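PDB 5K04: N-terminal acetyltransferase B complex subunit MDM20 from Candida albicans, which is the non-catalytic subunit of the NatB N-terminal acetyltransferase complex, wrapping around the catalytic subunit NAT3 and probably holding it in place. Local coordinates for the interface of chains A and B. Numbering follows the deposited sequence. Chains: chain A, Uncharacterized protein; chain B, N-terminal acetyltransferase B complex subunit NAT3.

Contact 1: the interface of chains A and B. Residues chain A 409, 413, 435, 437, 441, 444-445, 551, 554; chain B 16, 19-20, 26, 149.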
# COMPACT_ATOMS: atom_id res chain seq x y z
N TYR A 409 0.07 7.83 -17.08
CA TYR A 409 0.66 7.84 -15.75
C TYR A 409 2.09 7.29 -15.77
O TYR A 409 2.93 7.77 -15.00
CB TYR A 409 -0.23 7.06 -14.77
CG TYR A 409 -0.24 5.55 -14.94
CD1 TYR A 409 0.80 4.76 -14.46
CD2 TYR A 409 -1.31 4.91 -15.56
CE1 TYR A 409 0.79 3.38 -14.60
CE2 TYR A 409 -1.31 3.51 -15.72
CZ TYR A 409 -0.27 2.75 -15.24
OH TYR A 409 -0.28 1.38 -15.37
N LEU A 413 5.16 9.05 -13.93
CA LEU A 413 5.99 8.46 -12.87
C LEU A 413 7.46 8.57 -13.24
O LEU A 413 8.29 8.92 -12.39
CB LEU A 413 5.61 7.00 -12.64
CG LEU A 413 4.19 6.75 -12.13
CD1 LEU A 413 3.93 5.26 -12.00
CD2 LEU A 413 3.99 7.42 -10.82
N LEU A 435 -1.77 13.55 -10.70
CA LEU A 435 -2.19 12.15 -10.75
C LEU A 435 -3.31 11.84 -9.76
O LEU A 435 -3.83 10.72 -9.76
CB LEU A 435 -0.99 11.24 -10.49
CG LEU A 435 -0.07 10.98 -11.69
CD1 LEU A 435 1.24 10.34 -11.26
CD2 LEU A 435 -0.77 10.10 -12.71
N ILE A 437 -3.29 11.28 -6.66
CA ILE A 437 -2.95 10.35 -5.60
C ILE A 437 -3.72 10.71 -4.35
O ILE A 437 -3.68 11.86 -3.89
CB ILE A 437 -1.44 10.37 -5.31
CG1 ILE A 437 -0.62 10.01 -6.55
CG2 ILE A 437 -1.10 9.42 -4.19
CD1 ILE A 437 -1.16 8.85 -7.21
N GLN A 441 -2.96 5.22 -1.98
CA GLN A 441 -1.90 5.47 -2.95
C GLN A 441 -0.74 6.25 -2.33
O GLN A 441 0.40 6.11 -2.78
CB GLN A 441 -2.46 6.20 -4.16
CG GLN A 441 -3.57 5.44 -4.88
CD GLN A 441 -3.99 6.15 -6.15
OE1 GLN A 441 -4.42 7.30 -6.11
NE2 GLN A 441 -3.84 5.48 -7.28
N THR A 444 1.74 3.80 -1.06
CA THR A 444 2.51 3.09 -2.07
C THR A 444 3.36 4.00 -2.96
O THR A 444 4.32 3.50 -3.56
CB THR A 444 1.59 2.21 -2.94
OG1 THR A 444 0.60 3.01 -3.61
CG2 THR A 444 0.87 1.18 -2.08
N LEU A 445 3.06 5.31 -3.03
CA LEU A 445 3.68 6.21 -4.01
C LEU A 445 4.40 7.41 -3.41
O LEU A 445 5.10 8.13 -4.13
CB LEU A 445 2.60 6.73 -4.99
CG LEU A 445 1.98 5.58 -5.81
CD1 LEU A 445 0.83 6.07 -6.68
CD2 LEU A 445 3.07 4.87 -6.66
N ASP A 551 5.39 0.95 -4.16
CA ASP A 551 5.11 0.48 -5.52
C ASP A 551 6.28 0.87 -6.42
O ASP A 551 6.35 2.00 -6.89
CB ASP A 551 3.80 1.09 -6.00
CG ASP A 551 3.46 0.74 -7.44
OD1 ASP A 551 4.17 -0.04 -8.09
OD2 ASP A 551 2.44 1.27 -7.91
N SER A 554 4.67 -0.10 -10.99
CA SER A 554 3.67 0.45 -11.91
C SER A 554 4.31 1.18 -13.09
O SER A 554 3.76 1.14 -14.20
CB SER A 554 2.72 1.38 -11.15
OG SER A 554 1.99 0.63 -10.19
N ASN B 16 -2.32 0.15 -8.43
CA ASN B 16 -2.02 1.44 -9.05
C ASN B 16 -2.05 1.41 -10.58
O ASN B 16 -2.51 2.41 -11.17
CB ASN B 16 -0.69 1.97 -8.51
CG ASN B 16 -0.79 2.41 -7.05
OD1 ASN B 16 -1.87 2.75 -6.56
ND2 ASN B 16 0.35 2.41 -6.35
N ASN B 19 -5.72 1.97 -10.83
CA ASN B 19 -6.30 3.11 -10.12
C ASN B 19 -5.54 4.41 -10.33
O ASN B 19 -5.93 5.44 -9.76
CB ASN B 19 -6.42 2.79 -8.63
CG ASN B 19 -7.66 1.95 -8.31
OD1 ASN B 19 -8.30 1.38 -9.21
ND2 ASN B 19 -8.01 1.87 -7.03
N LEU B 20 -4.47 4.41 -11.13
CA LEU B 20 -3.85 5.65 -11.57
C LEU B 20 -4.47 6.17 -12.85
O LEU B 20 -4.12 7.28 -13.28
CB LEU B 20 -2.34 5.47 -11.77
CG LEU B 20 -1.49 5.39 -10.50
CD1 LEU B 20 -0.01 5.02 -10.79
CD2 LEU B 20 -1.57 6.71 -9.75
N ASN B 26 -9.74 6.49 -6.40
CA ASN B 26 -9.22 5.63 -5.35
C ASN B 26 -9.91 6.04 -4.06
O ASN B 26 -9.67 7.13 -3.53
CB ASN B 26 -7.70 5.69 -5.23
CG ASN B 26 -7.17 4.64 -4.27
OD1 ASN B 26 -6.98 3.48 -4.65
ND2 ASN B 26 -6.96 5.02 -3.01
N LYS B 149 -11.56 12.97 -9.17
CA LYS B 149 -11.21 12.79 -10.58
C LYS B 149 -12.40 13.08 -11.49
O LYS B 149 -12.21 13.58 -12.61
CB LYS B 149 -10.70 11.37 -10.83
CG LYS B 149 -9.33 11.05 -10.23
CD LYS B 149 -8.90 9.63 -10.59
CE LYS B 149 -7.50 9.32 -10.06
NZ LYS B 149 -6.97 8.01 -10.55
O HOH W 1 -5.05 9.46 -11.96
O HOH W 2 -2.15 1.87 -3.74
O HOH W 3 -4.55 8.55 -8.88
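The chain B backbone is helical at B:Asn16, and its psi flattens to near zero at B:Asn19 and B:Leu20, where it leaves helix 16-19 facing helices 409-419 and 440-445 of chain A. The patch is part of the subunit interface of NatB, with an apolar socket beside a polar clamp. B:Leu20 fills the socket. Its CG lies anti to the carbonyl carbon, beside the backbone N. With chi2 at 172°, CD1 is directed to A:Tyr409 and A:Leu413, and CD2 to A:Ile437 and A:Leu445. CB sits over one face of the A:Tyr409 ring, toward the rim, and the two side chains cross at about a right angle. B:Leu20 CD1 lies 3.8 Å from A:Tyr409 CD1 and meets A:Leu413 tip to tip. B:Leu20 CD2 is 4.0 Å from A:Leu445 CD1.

B:Asn16 is the clamp. Its amide nitrogen ND2 gives both hydrogens to chain A, each partner close to the amide plane. B:Asn16 ND2 binds the hydroxyl A:Thr444 OG1 at 2.8 Å, nearly straight at 170°. B:Asn16 ND2 also binds the carboxylate A:Asp551 OD2 at 2.8 Å, on its anti lone pair. The two bonds fix the rotation of the amide. A:Ser554 positions the carboxylate: the backbone A:Ser554 N binds A:Asp551 OD1 on the syn side at 2.9 Å. A:Leu445 meets the ND2 end of B:Asn16 tip to tip.

A:Gln441 slides past B:Asn16 in the opposite direction. Its amide stacks on that of B:Asn26, with planes 10° apart. NE2 makes weak hydrogen bonds to B:Asn16 OD1 and B:Asn19 O. B:Lys149 arrives extended beyond CG and gives a hydrogen bond to the same B:Asn19 O from above the carbonyl plane. Its charge may polarise this carbonyl. Waters extend the contact: water 1 joins A:Leu435 O to B:Leu20 O, and water 2 lies 3.0 Å from both A:Thr444 OG1 and B:Asn16 OD1.

Contact 2: the interface of chains A and B. Residues chain A 440, 443, 494, 497-498, 501-502, 549; chain B 9-10, 12-13, 29.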
# COMPACT_ATOMS: atom_id res chain seq x y z
N THR A 440 -4.82 5.40 0.08
CA THR A 440 -3.83 4.33 0.14
C THR A 440 -2.71 4.50 -0.89
O THR A 440 -1.59 4.02 -0.67
CB THR A 440 -4.55 2.99 -0.04
OG1 THR A 440 -5.54 2.87 0.98
CG2 THR A 440 -3.56 1.80 0.02
N GLU A 443 0.46 5.61 0.58
CA GLU A 443 1.30 4.60 1.22
C GLU A 443 2.20 3.91 0.20
O GLU A 443 3.33 3.53 0.53
CB GLU A 443 0.43 3.60 1.99
CG GLU A 443 1.10 2.26 2.28
CD GLU A 443 2.14 2.32 3.38
OE1 GLU A 443 2.16 3.32 4.14
OE2 GLU A 443 2.92 1.36 3.49
N GLY A 494 -7.59 -10.52 5.45
CA GLY A 494 -7.08 -9.43 4.65
C GLY A 494 -7.25 -8.06 5.30
O GLY A 494 -6.41 -7.18 5.11
N ASN A 497 -4.43 -8.14 8.03
CA ASN A 497 -3.11 -8.00 7.42
C ASN A 497 -2.91 -6.61 6.84
O ASN A 497 -1.81 -6.06 6.90
CB ASN A 497 -2.91 -9.07 6.33
CG ASN A 497 -2.62 -10.45 6.93
OD1 ASN A 497 -2.10 -10.56 8.02
ND2 ASN A 497 -2.96 -11.50 6.19
N PHE A 498 -3.98 -6.04 6.26
CA PHE A 498 -3.92 -4.66 5.78
C PHE A 498 -3.55 -3.73 6.92
O PHE A 498 -2.62 -2.92 6.80
CB PHE A 498 -5.28 -4.27 5.18
CG PHE A 498 -5.26 -2.96 4.43
CD1 PHE A 498 -5.52 -1.77 5.07
CD2 PHE A 498 -4.99 -2.93 3.07
CE1 PHE A 498 -5.51 -0.56 4.37
CE2 PHE A 498 -4.97 -1.72 2.36
CZ PHE A 498 -5.23 -0.54 3.01
N ARG A 501 0.09 -4.20 8.00
CA ARG A 501 1.06 -3.66 7.06
C ARG A 501 1.11 -2.14 7.11
O ARG A 501 2.11 -1.55 6.69
CB ARG A 501 0.74 -4.16 5.65
CG ARG A 501 1.08 -5.65 5.47
CD ARG A 501 0.57 -6.23 4.15
NE ARG A 501 1.18 -5.60 2.99
CZ ARG A 501 1.00 -6.00 1.73
NH1 ARG A 501 0.19 -7.02 1.46
NH2 ARG A 501 1.59 -5.37 0.73
N MET A 502 0.06 -1.51 7.63
CA MET A 502 -0.09 -0.05 7.67
C MET A 502 0.40 0.56 8.97
O MET A 502 0.67 1.77 9.02
CB MET A 502 -1.57 0.32 7.46
CG MET A 502 -2.03 0.38 6.01
SD MET A 502 -1.13 1.51 4.98
CE MET A 502 -2.42 1.89 3.84
N ASN A 549 5.41 -1.40 1.63
CA ASN A 549 4.35 -1.57 0.65
C ASN A 549 4.52 -0.64 -0.55
O ASN A 549 3.59 -0.47 -1.35
CB ASN A 549 2.99 -1.34 1.31
CG ASN A 549 2.85 -2.11 2.61
OD1 ASN A 549 3.00 -3.33 2.64
ND2 ASN A 549 2.59 -1.39 3.71
N MET B 9 -8.71 -7.09 0.52
CA MET B 9 -8.23 -5.77 0.91
C MET B 9 -6.80 -5.49 0.46
O MET B 9 -6.48 -4.37 0.03
CB MET B 9 -8.32 -5.66 2.44
CG MET B 9 -8.83 -4.33 2.88
SD MET B 9 -10.17 -3.83 1.87
CE MET B 9 -10.16 -2.21 2.40
N GLU B 10 -5.90 -6.48 0.58
CA GLU B 10 -4.50 -6.23 0.26
C GLU B 10 -4.25 -6.03 -1.23
O GLU B 10 -3.20 -5.48 -1.59
CB GLU B 10 -3.62 -7.35 0.80
CG GLU B 10 -3.37 -7.25 2.30
CD GLU B 10 -2.80 -8.53 2.86
OE1 GLU B 10 -3.57 -9.51 2.92
OE2 GLU B 10 -1.59 -8.56 3.22
N LEU B 12 -5.49 -3.76 -2.73
CA LEU B 12 -5.38 -2.31 -2.84
C LEU B 12 -3.93 -1.85 -3.00
O LEU B 12 -3.67 -0.79 -3.56
CB LEU B 12 -6.00 -1.64 -1.62
CG LEU B 12 -7.53 -1.63 -1.61
CD1 LEU B 12 -8.08 -0.96 -0.36
CD2 LEU B 12 -8.04 -0.96 -2.87
N PHE B 13 -2.98 -2.64 -2.48
CA PHE B 13 -1.57 -2.25 -2.54
C PHE B 13 -0.98 -2.45 -3.93
O PHE B 13 0.10 -1.92 -4.21
CB PHE B 13 -0.76 -3.06 -1.53
CG PHE B 13 -1.04 -2.72 -0.08
CD1 PHE B 13 -0.86 -1.42 0.40
CD2 PHE B 13 -1.45 -3.70 0.82
CE1 PHE B 13 -1.09 -1.11 1.74
CE2 PHE B 13 -1.68 -3.39 2.16
CZ PHE B 13 -1.50 -2.10 2.63
N VAL B 29 -10.29 3.61 2.40
CA VAL B 29 -10.26 2.27 2.98
C VAL B 29 -11.66 1.82 3.41
O VAL B 29 -12.08 0.68 3.16
CB VAL B 29 -9.26 2.26 4.15
CG1 VAL B 29 -9.38 1.00 5.02
CG2 VAL B 29 -7.85 2.43 3.60
O HOH W 4 2.61 -1.87 -3.72
O HOH W 5 -0.54 -7.13 -1.51
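B:Phe13 has CG anti to the carbonyl carbon (chi1 -69°), which sends its ring from the 3-10 helix 9-14 of chain B toward helix 489-503 of chain A. There A:Phe498 has CG anti to the backbone N, and A:Arg501 bends at chi3 (64°) to turn a guanidinium face to the rim atom CD2 of the incoming ring. This is an aromatic plug with a salt bridge at its rim, within the subunit interface of NatB.

The side chains of B:Phe13 and A:Phe498 cross obliquely. B:Phe13 CE2 is 3.5 Å from A:Phe498 CD2. B:Phe13 CD2 lies over the centre of the A:Arg501 guanidinium, 3.5 Å from A:Arg501 CZ. A:Asn549 sits over one face of the B:Phe13 ring, offset to the rim. The methyl CE of A:Met502 approaches ring atom CE1. B:Val29 meets A:Phe498 tip to tip through CG2, while A:Thr440 OG1 lies in plane at the edge of the A:Phe498 ring.

In-plane bonds to A:Asn549 OD1 and B:Glu10 OE2 fix the orientation of the A:Arg501 guanidinium. Its NE and NH2 grip that single amide oxygen side-on, with A:Arg501 NE 2.9 Å from A:Asn549 OD1. A:Arg501 NH1 forms the salt bridge to the carboxylate B:Glu10 OE2, also at 2.9 Å. That oxygen is met from above its carboxylate plane, and the two flat groups stand 72° apart. The pairing should favour a charged carboxylate. CB of A:Asn497 packs against CD of B:Glu10.

A:Asn549 is the second-shell brace. A:Asn549 ND2 binds A:Glu443 OE2 at 2.8 Å and also the backbone carbonyl of A:Arg501. Both partners lie close to its amide plane, so its rotation is fixed. Water 5 joins A:Arg501 NH1 to B:Glu10 O. Water 4 lies 2.6 Å from B:Phe13 O and 2.9 Å from A:Asn549 O.

The centres of contact 1 and contact 2 lie about 14 Å apart, so they form neighbouring parts of one interface between the subunits. Helix 440-445 of chain A serves both, with A:Gln441 and A:Thr444 in contact 1 and A:Thr440 and A:Glu443 in contact 2. The loop with A:Asn549 and A:Asp551 also spans the two. In chain B the consecutive helices 9-14 and 16-19 supply the main side chains. Contact 1 relies more on neutral amides and a leucine, contact 2 on aromatic rings and a salt bridge. Together they probably fix the N-terminal region of NAT3 against MDM20.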